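Local atomic coordinates of endoglucanase E (Clostridium thermocellum, PDB entry 2WAO), a protein that probably removes acetyl groups from plant cell-wall polysaccharides through its carbohydrate esterase domain, whose active-site cleft also binds cellulose chains, in a multidomain endoglucanase. Residues S131-E139 / N151-A159; C258-G266 / D308-M319. All coordinates share one frame; numbering follows the deposited sequence.

Contact 1. Residues S131-E139 / N151-A159; sequences SITCAYGNE and NENSYMSYA. With BGC (beta-D-glucopyranose), chain B; BGC (beta-D-glucopyranose), chain C; FMT (formic acid), chain D.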
loop_
_atom_site.group_PDB
_atom_site.type_symbol
_atom_site.label_atom_id
_atom_site.label_comp_id
_atom_site.label_asym_id
_atom_site.label_seq_id
_atom_site.Cartn_x
_atom_site.Cartn_y
_atom_site.Cartn_z
ATOM N N SER A 131 1.657 -7.782 5.257
ATOM C CA SER A 131 1.161 -8.540 4.108
ATOM C C SER A 131 -0.257 -8.168 3.747
ATOM O O SER A 131 -0.621 -8.214 2.595
ATOM C CB SER A 131 1.191 -10.043 4.390
ATOM O OG SER A 131 2.497 -10.452 4.769
ATOM N N ILE A 132 -1.063 -7.820 4.773
ATOM C CA ILE A 132 -2.464 -7.505 4.589
ATOM C C ILE A 132 -2.541 -6.235 3.719
ATOM O O ILE A 132 -3.313 -6.184 2.766
ATOM C CB ILE A 132 -3.179 -7.301 5.950
ATOM C CG1 ILE A 132 -3.133 -8.619 6.768
ATOM C CG2 ILE A 132 -4.702 -6.943 5.681
ATOM C CD1 ILE A 132 -3.385 -8.418 8.260
ATOM N N THR A 133 -1.705 -5.238 4.003
ATOM C CA THR A 133 -1.772 -4.003 3.180
ATOM C C THR A 133 -1.105 -4.088 1.832
ATOM O O THR A 133 -1.536 -3.451 0.869
ATOM C CB THR A 133 -1.698 -2.634 3.995
ATOM O OG1 THR A 133 -0.907 -1.580 3.397
ATOM C CG2 THR A 133 -1.647 -2.776 5.393
ATOM N N CYS A 134 -0.150 -4.993 1.723
ATOM C CA CYS A 134 0.404 -5.441 0.414
ATOM C C CYS A 134 -0.630 -6.192 -0.461
ATOM O O CYS A 134 -0.411 -6.342 -1.671
ATOM C CB CYS A 134 1.621 -6.365 0.663
ATOM S SG CYS A 134 3.068 -5.459 1.284
ATOM N N ALA A 135 -1.713 -6.682 0.157
ATOM C CA ALA A 135 -2.711 -7.545 -0.502
ATOM C C ALA A 135 -2.059 -8.865 -0.986
ATOM O O ALA A 135 -2.474 -9.399 -2.024
ATOM C CB ALA A 135 -3.392 -6.848 -1.691
ATOM N N TYR A 136 -1.039 -9.340 -0.258
ATOM C CA TYR A 136 -0.482 -10.706 -0.420
ATOM C C TYR A 136 -1.623 -11.709 -0.693
ATOM O O TYR A 136 -2.590 -11.843 0.098
ATOM C CB TYR A 136 0.228 -11.059 0.890
ATOM C CG TYR A 136 0.921 -12.409 1.050
ATOM C CD1 TYR A 136 2.255 -12.453 1.488
ATOM C CD2 TYR A 136 0.233 -13.612 0.895
ATOM C CE1 TYR A 136 2.888 -13.633 1.699
ATOM C CE2 TYR A 136 0.901 -14.870 1.085
ATOM C CZ TYR A 136 2.197 -14.841 1.535
ATOM O OH TYR A 136 2.867 -16.015 1.789
ATOM N N GLY A 137 -1.529 -12.372 -1.845
ATOM C CA GLY A 137 -2.389 -13.544 -2.114
ATOM C C GLY A 137 -3.847 -13.247 -2.406
ATOM O O GLY A 137 -4.664 -14.192 -2.471
ATOM N N ASN A 138 -4.207 -11.964 -2.570
ATOM C CA ASN A 138 -5.644 -11.607 -2.620
ATOM C C ASN A 138 -6.383 -12.114 -3.879
ATOM O O ASN A 138 -7.629 -12.221 -3.873
ATOM C CB ASN A 138 -5.919 -10.120 -2.280
ATOM C CG ASN A 138 -5.575 -9.184 -3.422
ATOM O OD1 ASN A 138 -4.792 -9.548 -4.301
ATOM N ND2 ASN A 138 -6.141 -7.953 -3.410
ATOM N N GLU A 139 -5.636 -12.497 -4.921
ATOM C CA GLU A 139 -6.291 -13.105 -6.103
ATOM C C GLU A 139 -6.151 -14.639 -6.144
ATOM O O GLU A 139 -6.637 -15.318 -7.083
ATOM C CB GLU A 139 -5.817 -12.429 -7.398
ATOM C CG GLU A 139 -6.189 -10.949 -7.400
ATOM C CD GLU A 139 -6.048 -10.285 -8.754
ATOM O OE1 GLU A 139 -5.172 -10.690 -9.544
ATOM O OE2 GLU A 139 -6.840 -9.355 -9.013
ATOM N N ASN A 151 -0.472 -13.258 -7.936
ATOM C CA ASN A 151 -1.733 -13.171 -7.170
ATOM C C ASN A 151 -1.807 -12.015 -6.139
ATOM O O ASN A 151 -2.749 -11.918 -5.316
ATOM C CB ASN A 151 -2.001 -14.533 -6.511
ATOM C CG ASN A 151 -2.677 -15.518 -7.480
ATOM O OD1 ASN A 151 -3.257 -15.114 -8.496
ATOM N ND2 ASN A 151 -2.604 -16.792 -7.158
ATOM N N GLU A 152 -0.800 -11.142 -6.153
ATOM C CA GLU A 152 -0.776 -10.054 -5.188
ATOM C C GLU A 152 -1.259 -8.799 -5.896
ATOM O O GLU A 152 -0.507 -8.157 -6.616
ATOM C CB GLU A 152 0.671 -9.845 -4.676
ATOM C CG GLU A 152 0.861 -8.646 -3.710
ATOM C CD GLU A 152 2.277 -8.647 -3.106
ATOM O OE1 GLU A 152 3.259 -8.423 -3.884
ATOM O OE2 GLU A 152 2.386 -8.885 -1.857
ATOM N N ASN A 153 -2.510 -8.444 -5.692
ATOM C CA ASN A 153 -3.073 -7.291 -6.360
ATOM C C ASN A 153 -3.383 -6.126 -5.393
ATOM O O ASN A 153 -4.537 -5.974 -4.902
ATOM C CB ASN A 153 -4.329 -7.706 -7.152
ATOM C CG ASN A 153 -4.964 -6.554 -7.880
ATOM O OD1 ASN A 153 -6.078 -6.675 -8.429
ATOM N ND2 ASN A 153 -4.245 -5.451 -7.973
ATOM N N SER A 154 -2.371 -5.259 -5.197
ATOM C CA SER A 154 -2.574 -4.090 -4.323
ATOM C C SER A 154 -3.641 -3.100 -4.814
ATOM O O SER A 154 -4.113 -2.288 -4.023
ATOM C CB SER A 154 -1.277 -3.340 -4.034
ATOM O OG SER A 154 -0.758 -2.872 -5.255
ATOM N N TYR A 155 -4.000 -3.160 -6.096
ATOM C CA TYR A 155 -5.086 -2.285 -6.604
ATOM C C TYR A 155 -6.399 -2.638 -5.897
ATOM O O TYR A 155 -7.269 -1.777 -5.752
ATOM C CB TYR A 155 -5.280 -2.450 -8.128
ATOM C CG TYR A 155 -6.200 -1.395 -8.761
ATOM C CD1 TYR A 155 -5.742 -0.085 -8.957
ATOM C CD2 TYR A 155 -7.516 -1.718 -9.144
ATOM C CE1 TYR A 155 -6.547 0.868 -9.547
ATOM C CE2 TYR A 155 -8.345 -0.766 -9.734
ATOM C CZ TYR A 155 -7.839 0.515 -9.943
ATOM O OH TYR A 155 -8.633 1.458 -10.522
ATOM N N MET A 156 -6.540 -3.904 -5.466
ATOM C CA MET A 156 -7.758 -4.363 -4.761
ATOM C C MET A 156 -7.470 -4.632 -3.250
ATOM O O MET A 156 -8.127 -5.460 -2.597
ATOM C CB MET A 156 -8.414 -5.548 -5.471
ATOM C CG MET A 156 -9.002 -5.189 -6.866
ATOM S SD MET A 156 -10.234 -3.862 -6.761
ATOM C CE MET A 156 -11.581 -4.726 -5.975
ATOM N N SER A 157 -6.443 -3.945 -2.716
ATOM C CA SER A 157 -6.224 -3.934 -1.264
ATOM C C SER A 157 -7.276 -3.039 -0.618
ATOM O O SER A 157 -7.823 -2.113 -1.259
ATOM C CB SER A 157 -4.839 -3.400 -0.918
ATOM O OG SER A 157 -4.783 -2.001 -1.116
ATOM N N TYR A 158 -7.574 -3.312 0.651
ATOM C CA TYR A 158 -8.520 -2.429 1.382
ATOM C C TYR A 158 -8.017 -0.992 1.318
ATOM O O TYR A 158 -8.835 -0.048 1.317
ATOM C CB TYR A 158 -8.687 -2.853 2.839
ATOM C CG TYR A 158 -7.485 -2.557 3.690
ATOM C CD1 TYR A 158 -7.444 -1.403 4.494
ATOM C CD2 TYR A 158 -6.356 -3.407 3.669
ATOM C CE1 TYR A 158 -6.336 -1.097 5.245
ATOM C CE2 TYR A 158 -5.217 -3.108 4.435
ATOM C CZ TYR A 158 -5.231 -1.962 5.218
ATOM O OH TYR A 158 -4.150 -1.599 5.964
ATOM N N ALA A 159 -6.693 -0.809 1.330
ATOM C CA ALA A 159 -6.100 0.512 1.313
ATOM C C ALA A 159 -6.396 1.262 -0.004
ATOM O O ALA A 159 -6.826 2.439 -0.002
ATOM C CB ALA A 159 -4.608 0.400 1.542
HETATM C C2 BGC B . 3.346 -17.648 5.145
HETATM C C3 BGC B . 4.749 -17.067 5.053
HETATM C C4 BGC B . 4.670 -15.539 4.956
HETATM C C5 BGC B . 3.856 -15.005 6.155
HETATM C C6 BGC B . 3.760 -13.469 6.247
HETATM C C1 BGC B . 2.590 -16.995 6.299
HETATM O O2 BGC B . 3.432 -19.070 5.276
HETATM O O3 BGC B . 5.412 -17.595 3.896
HETATM O O4 BGC B . 5.957 -15.203 5.116
HETATM O O5 BGC B . 2.556 -15.591 6.120
HETATM O O6 BGC B . 3.133 -12.979 5.075
HETATM C C2 BGC C . 7.823 -13.720 4.669
HETATM C C3 BGC C . 8.417 -12.813 3.585
HETATM C C4 BGC C . 8.306 -13.457 2.201
HETATM C C5 BGC C . 6.847 -13.773 1.936
HETATM C C6 BGC C . 6.609 -14.308 0.513
HETATM C C1 BGC C . 6.447 -14.206 4.226
HETATM O O2 BGC C . 7.743 -13.057 5.923
HETATM O O3 BGC C . 9.738 -12.436 3.918
HETATM O O4 BGC C . 8.731 -12.537 1.217
HETATM O O5 BGC C . 6.514 -14.740 2.918
HETATM O O6 BGC C . 6.896 -15.680 0.451
HETATM C C FMT D . 1.525 -9.785 7.873
HETATM O O1 FMT D . 2.374 -10.403 7.214
HETATM O O2 FMT D . 0.296 -9.939 7.853
HETATM O O HOH W 1 -4.187 -13.317 -10.227
#
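Asn-138 carries most of the polar traffic between 131-139 and 151-159. Its OD1 accepts from Asn-153 N (2.9 Å), and its ND2 donates to Asn-153 O (3.0 Å) from above the carbonyl plane, while Met-156 N reaches that oxygen from the opposite face. With CG between its backbone N and carbonyl carbon (chi1 76°), the amide turns to the 153-156 backbone; a weak bond from ND2 to Met-156 O adds a third link. Backbone to backbone, Glu-139 N donates to Asn-151 O at 3.0 Å in a nearly straight bond (165°). A water bridges Glu-139 OE1 and Asn-151 OD1; the carboxylate also forms a salt bridge with Arg-94. Apolar contacts are few: Ala-135 CB rests against Ser-157 CB (3.8 Å), and Ile-132 CG2 meets Tyr-158 CE2 at 4.1 Å. Ligand contacts gather at the other end, where Ser-131 OG, in one of two conformers, accepts from O6 of the chain B glucose (2.6 Å) and Tyr-136 CE1 lies 3.4 Å from that O6. Ser-131, at the start of a short helix after strand 123-129 that closes in a Schellman motif at Ala-135, probably holds the place of the nucleophile in the GDS motif of SGNH hydrolases.

Contact 2. Residues C258-G266 / D308-M319; sequences CCVGPMLWG and DWHPSIATHQLM. With BGC (beta-D-glucopyranose), chain E; BGC (beta-D-glucopyranose), chain F; BGC (beta-D-glucopyranose), chain G; BGC (beta-D-glucopyranose), chain B.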
loop_
_atom_site.group_PDB
_atom_site.type_symbol
_atom_site.label_atom_id
_atom_site.label_comp_id
_atom_site.label_asym_id
_atom_site.label_seq_id
_atom_site.Cartn_x
_atom_site.Cartn_y
_atom_site.Cartn_z
ATOM N N CYS A 258 -5.210 3.425 14.068
ATOM C CA CYS A 258 -4.469 2.203 14.478
ATOM C C CYS A 258 -5.387 0.983 14.390
ATOM O O CYS A 258 -6.448 0.945 15.055
ATOM C CB CYS A 258 -3.966 2.364 15.915
ATOM S SG CYS A 258 -2.825 3.737 16.075
ATOM N N CYS A 259 -5.028 0.001 13.568
ATOM C CA CYS A 259 -6.034 -1.013 13.152
ATOM C C CYS A 259 -5.601 -2.412 13.516
ATOM O O CYS A 259 -4.418 -2.732 13.416
ATOM C CB CYS A 259 -6.272 -0.973 11.630
ATOM S SG CYS A 259 -6.742 0.626 10.975
ATOM N N VAL A 260 -6.552 -3.238 13.950
ATOM C CA VAL A 260 -6.265 -4.642 14.226
ATOM C C VAL A 260 -7.232 -5.506 13.389
ATOM O O VAL A 260 -8.409 -5.236 13.357
ATOM C CB VAL A 260 -6.435 -4.917 15.755
ATOM C CG1 VAL A 260 -6.358 -6.372 16.038
ATOM C CG2 VAL A 260 -5.304 -4.191 16.547
ATOM N N GLY A 261 -6.719 -6.540 12.732
ATOM C CA GLY A 261 -7.548 -7.542 12.048
ATOM C C GLY A 261 -7.212 -7.464 10.571
ATOM O O GLY A 261 -6.570 -6.516 10.143
ATOM N N PRO A 262 -7.721 -8.420 9.769
ATOM C CA PRO A 262 -8.633 -9.500 10.172
ATOM C C PRO A 262 -7.987 -10.923 10.273
ATOM O O PRO A 262 -8.725 -11.912 10.320
ATOM C CB PRO A 262 -9.591 -9.501 8.979
ATOM C CG PRO A 262 -8.612 -9.343 7.829
ATOM C CD PRO A 262 -7.547 -8.382 8.303
ATOM N N MET A 263 -6.663 -11.026 10.269
ATOM C CA MET A 263 -5.983 -12.328 10.268
ATOM C C MET A 263 -5.688 -12.950 11.640
ATOM O O MET A 263 -5.586 -14.158 11.740
ATOM C CB MET A 263 -4.693 -12.285 9.438
ATOM C CG MET A 263 -4.970 -12.040 7.967
ATOM S SD MET A 263 -3.417 -12.123 7.052
ATOM C CE MET A 263 -3.013 -13.883 7.208
ATOM N N LEU A 264 -5.541 -12.142 12.686
ATOM C CA LEU A 264 -5.285 -12.675 14.017
ATOM C C LEU A 264 -6.505 -13.439 14.547
ATOM O O LEU A 264 -7.660 -13.147 14.163
ATOM C CB LEU A 264 -4.871 -11.558 14.987
ATOM C CG LEU A 264 -3.434 -11.081 14.710
ATOM C CD1 LEU A 264 -3.120 -9.975 15.703
ATOM C CD2 LEU A 264 -2.428 -12.281 14.889
ATOM N N TRP A 265 -6.245 -14.421 15.412
ATOM C CA TRP A 265 -7.333 -15.255 15.978
ATOM C C TRP A 265 -6.923 -15.603 17.420
ATOM O O TRP A 265 -5.747 -15.438 17.832
ATOM C CB TRP A 265 -7.521 -16.559 15.151
ATOM C CG TRP A 265 -6.307 -17.426 15.222
ATOM C CD1 TRP A 265 -5.132 -17.283 14.510
ATOM C CD2 TRP A 265 -6.104 -18.531 16.115
ATOM N NE1 TRP A 265 -4.226 -18.257 14.901
ATOM C CE2 TRP A 265 -4.801 -19.043 15.866
ATOM C CE3 TRP A 265 -6.916 -19.161 17.079
ATOM C CZ2 TRP A 265 -4.268 -20.133 16.573
ATOM C CZ3 TRP A 265 -6.395 -20.278 17.780
ATOM C CH2 TRP A 265 -5.080 -20.749 17.512
ATOM N N GLY A 266 -7.889 -16.087 18.172
ATOM C CA GLY A 266 -7.628 -16.651 19.515
ATOM C C GLY A 266 -6.945 -15.690 20.459
ATOM O O GLY A 266 -7.225 -14.472 20.456
ATOM N N ASP A 308 -2.064 -18.534 1.553
ATOM C CA ASP A 308 -1.593 -18.571 2.936
ATOM C C ASP A 308 -2.568 -17.952 3.961
ATOM O O ASP A 308 -2.122 -17.379 4.957
ATOM C CB ASP A 308 -0.172 -17.952 3.056
ATOM C CG ASP A 308 0.897 -18.849 2.427
ATOM O OD1 ASP A 308 0.734 -20.097 2.521
ATOM O OD2 ASP A 308 1.869 -18.309 1.837
ATOM N N TRP A 309 -3.884 -18.115 3.716
ATOM C CA TRP A 309 -4.953 -17.541 4.576
ATOM C C TRP A 309 -5.017 -16.017 4.582
ATOM O O TRP A 309 -5.709 -15.438 5.445
ATOM C CB TRP A 309 -4.771 -17.973 6.035
ATOM C CG TRP A 309 -4.773 -19.457 6.286
ATOM C CD1 TRP A 309 -3.794 -20.345 5.975
ATOM C CD2 TRP A 309 -5.800 -20.203 6.948
ATOM N NE1 TRP A 309 -4.157 -21.611 6.378
ATOM C CE2 TRP A 309 -5.381 -21.547 6.985
ATOM C CE3 TRP A 309 -7.050 -19.864 7.486
ATOM C CZ2 TRP A 309 -6.158 -22.557 7.539
ATOM C CZ3 TRP A 309 -7.828 -20.873 8.059
ATOM C CH2 TRP A 309 -7.372 -22.202 8.084
ATOM N N HIS A 310 -4.297 -15.334 3.675
ATOM C CA HIS A 310 -4.427 -13.875 3.650
ATOM C C HIS A 310 -5.808 -13.459 3.106
ATOM O O HIS A 310 -6.551 -14.305 2.495
ATOM C CB HIS A 310 -3.272 -13.253 2.857
ATOM C CG HIS A 310 -1.957 -13.387 3.568
ATOM N ND1 HIS A 310 -1.318 -14.598 3.708
ATOM C CD2 HIS A 310 -1.204 -12.488 4.248
ATOM C CE1 HIS A 310 -0.198 -14.437 4.401
ATOM N NE2 HIS A 310 -0.097 -13.161 4.726
ATOM N N PRO A 311 -6.205 -12.177 3.333
ATOM C CA PRO A 311 -7.590 -11.829 2.946
ATOM C C PRO A 311 -7.912 -11.939 1.441
ATOM O O PRO A 311 -7.101 -11.567 0.604
ATOM C CB PRO A 311 -7.764 -10.387 3.464
ATOM C CG PRO A 311 -6.737 -10.275 4.599
ATOM C CD PRO A 311 -5.552 -11.074 4.062
ATOM N N SER A 312 -9.136 -12.409 1.151
ATOM C CA SER A 312 -9.692 -12.429 -0.210
ATOM C C SER A 312 -10.068 -10.986 -0.618
ATOM O O SER A 312 -10.101 -10.069 0.255
ATOM C CB SER A 312 -10.982 -13.272 -0.188
ATOM O OG SER A 312 -11.951 -12.629 0.645
ATOM N N ILE A 313 -10.386 -10.780 -1.902
ATOM C CA ILE A 313 -10.867 -9.466 -2.320
ATOM C C ILE A 313 -12.152 -9.101 -1.579
ATOM O O ILE A 313 -12.323 -7.944 -1.163
ATOM C CB ILE A 313 -11.006 -9.373 -3.836
ATOM C CG1 ILE A 313 -9.582 -9.238 -4.416
ATOM C CG2 ILE A 313 -11.812 -8.103 -4.220
ATOM C CD1 ILE A 313 -9.503 -9.619 -5.828
ATOM N N ALA A 314 -13.064 -10.072 -1.403
ATOM C CA ALA A 314 -14.249 -9.772 -0.618
ATOM C C ALA A 314 -13.969 -9.238 0.791
ATOM O O ALA A 314 -14.631 -8.301 1.255
ATOM C CB ALA A 314 -15.191 -11.031 -0.571
ATOM N N THR A 315 -13.001 -9.853 1.467
ATOM C CA THR A 315 -12.607 -9.425 2.804
ATOM C C THR A 315 -11.964 -8.000 2.730
ATOM O O THR A 315 -12.318 -7.135 3.540
ATOM C CB THR A 315 -11.651 -10.428 3.438
ATOM O OG1 THR A 315 -12.349 -11.672 3.718
ATOM C CG2 THR A 315 -11.092 -9.863 4.781
ATOM N N HIS A 316 -11.111 -7.751 1.732
ATOM C CA HIS A 316 -10.581 -6.392 1.496
ATOM C C HIS A 316 -11.692 -5.371 1.289
ATOM O O HIS A 316 -11.620 -4.267 1.826
ATOM C CB HIS A 316 -9.590 -6.355 0.327
ATOM C CG HIS A 316 -8.218 -6.866 0.672
ATOM N ND1 HIS A 316 -7.261 -6.069 1.271
ATOM C CD2 HIS A 316 -7.624 -8.074 0.461
ATOM C CE1 HIS A 316 -6.129 -6.747 1.389
ATOM N NE2 HIS A 316 -6.329 -7.979 0.938
ATOM N N GLN A 317 -12.736 -5.754 0.538
ATOM C CA GLN A 317 -13.852 -4.873 0.324
ATOM C C GLN A 317 -14.563 -4.548 1.638
ATOM O O GLN A 317 -14.830 -3.407 1.880
ATOM C CB GLN A 317 -14.803 -5.415 -0.754
ATOM C CG GLN A 317 -14.116 -5.379 -2.126
ATOM C CD GLN A 317 -14.910 -6.065 -3.199
ATOM O OE1 GLN A 317 -15.362 -7.200 -3.026
ATOM N NE2 GLN A 317 -15.081 -5.386 -4.337
ATOM N N LEU A 318 -14.844 -5.546 2.468
ATOM C CA LEU A 318 -15.449 -5.304 3.795
ATOM C C LEU A 318 -14.596 -4.341 4.650
ATOM O O LEU A 318 -15.116 -3.470 5.359
ATOM C CB LEU A 318 -15.627 -6.612 4.568
ATOM C CG LEU A 318 -16.707 -7.597 4.060
ATOM C CD1 LEU A 318 -16.819 -8.749 5.030
ATOM C CD2 LEU A 318 -18.062 -6.843 3.848
ATOM N N MET A 319 -13.297 -4.558 4.638
ATOM C CA MET A 319 -12.366 -3.704 5.394
ATOM C C MET A 319 -12.449 -2.277 4.876
ATOM O O MET A 319 -12.514 -1.296 5.656
ATOM C CB MET A 319 -10.963 -4.264 5.225
ATOM C CG MET A 319 -10.707 -5.549 5.946
ATOM S SD MET A 319 -9.015 -6.205 5.570
ATOM C CE MET A 319 -8.028 -5.094 6.526
HETATM C C2 BGC E . -10.188 -18.854 12.395
HETATM C C3 BGC E . -9.085 -19.252 11.421
HETATM C C4 BGC E . -7.893 -19.849 12.160
HETATM C C5 BGC E . -8.345 -20.904 13.163
HETATM C C6 BGC E . -7.162 -21.442 13.959
HETATM C C1 BGC E . -10.478 -19.979 13.381
HETATM O O1 BGC E . -11.430 -19.543 14.325
HETATM O O2 BGC E . -11.361 -18.545 11.676
HETATM O O3 BGC E . -8.667 -18.117 10.696
HETATM O O4 BGC E . -7.211 -20.259 11.556
HETATM O O5 BGC E . -9.288 -20.340 14.046
HETATM O O6 BGC E . -7.627 -22.021 15.158
HETATM C C2 BGC F . -4.902 -20.667 10.976
HETATM C C3 BGC F . -3.546 -19.973 10.960
HETATM C C4 BGC F . -3.626 -18.605 10.266
HETATM C C5 BGC F . -4.867 -17.778 10.647
HETATM C C6 BGC F . -5.062 -16.578 9.729
HETATM C C1 BGC F . -5.935 -19.663 11.476
HETATM O O2 BGC F . -4.835 -21.730 11.877
HETATM O O3 BGC F . -2.640 -20.832 10.298
HETATM O O4 BGC F . -2.361 -18.161 10.330
HETATM O O5 BGC F . -6.024 -18.595 10.580
HETATM O O6 BGC F . -6.369 -15.997 9.819
HETATM C C2 BGC G . -0.843 -16.600 9.317
HETATM C C3 BGC G . -0.038 -16.323 8.049
HETATM C C4 BGC G . 0.697 -17.572 7.591
HETATM C C5 BGC G . -0.269 -18.755 7.458
HETATM C C6 BGC G . 0.572 -20.017 7.249
HETATM C C1 BGC G . -1.757 -17.822 9.101
HETATM O O2 BGC G . -1.630 -15.467 9.674
HETATM O O3 BGC G . 0.874 -15.276 8.294
HETATM O O4 BGC G . 1.254 -17.473 6.381
HETATM O O5 BGC G . -1.059 -18.963 8.636
HETATM O O6 BGC G . -0.373 -21.031 7.189
HETATM C C2 BGC B . 3.346 -17.648 5.145
HETATM C C3 BGC B . 4.749 -17.067 5.053
HETATM C C4 BGC B . 4.670 -15.539 4.956
HETATM C C5 BGC B . 3.856 -15.005 6.155
HETATM C C6 BGC B . 3.760 -13.469 6.247
HETATM C C1 BGC B . 2.590 -16.995 6.299
HETATM O O2 BGC B . 3.432 -19.070 5.276
HETATM O O3 BGC B . 5.412 -17.595 3.896
HETATM O O4 BGC B . 5.957 -15.203 5.116
HETATM O O5 BGC B . 2.556 -15.591 6.120
HETATM O O6 BGC B . 3.133 -12.979 5.075
#
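Met-263 reaches from the loop after strand 255-260 to the face of His-310. Its CB points toward 308-319 and lies 4.1 Å from O6 of the chain F glucose; CG passes Pro-311 CD at 4.1 Å, and SD lies 3.6 Å from His-310 CD2, oblique to the ring. The chain runs extended through chi2, then bends at chi3 (68°), which sets CE over the imidazole centre, 3.7 Å from the centroid and 7° off its normal, a CH-pi contact. CE also meets Trp-309 O and, at 3.2 Å, O2 of the chain G glucose, so this methyl lies between protein and sugar. Met-263 O accepts from the chain F O6 (2.8 Å). His-310 sits at a place consistent with the general base of SGNH hydrolases, but the residue three before it, an aspartate in their DxxH motif, is Glu-307, whose backbone O bonds to ND1; NE2 is hydrogen-bonded to O6 of the chain B glucose. Farther along the cleft, Trp-265 and Trp-309 each present a ring face to the glucan. Pro-262 follows a cis peptide bond and crosses Pro-311 at about a right angle, CG to CG 3.8 Å. Its CD meets Met-319 CE on helix 313-331.

Overall arrangement
Both contacts are largely buried and belong to the SGNH-like domain, with its parallel five-stranded sheet, but contact 1 lies deeper, its centre about 8 Å from the centre of the chain, against about 15 Å for contact 2. Contact 1 is held mainly by amide and backbone hydrogen bonds between loops, whereas contact 2 relies on proline and methionine packing and extends into a cleft lined by Trp-265 and Trp-309 that holds the glucan. They meet directly: Tyr-136 OH probably bonds to Asp-308 OD2, and Tyr-158 N to His-316 ND1 of helix 313-331. Both touch the chain B glucose, whose O6 is hydrogen-bonded to both Ser-131 and His-310, so each supplies residues to one ligand-binding centre.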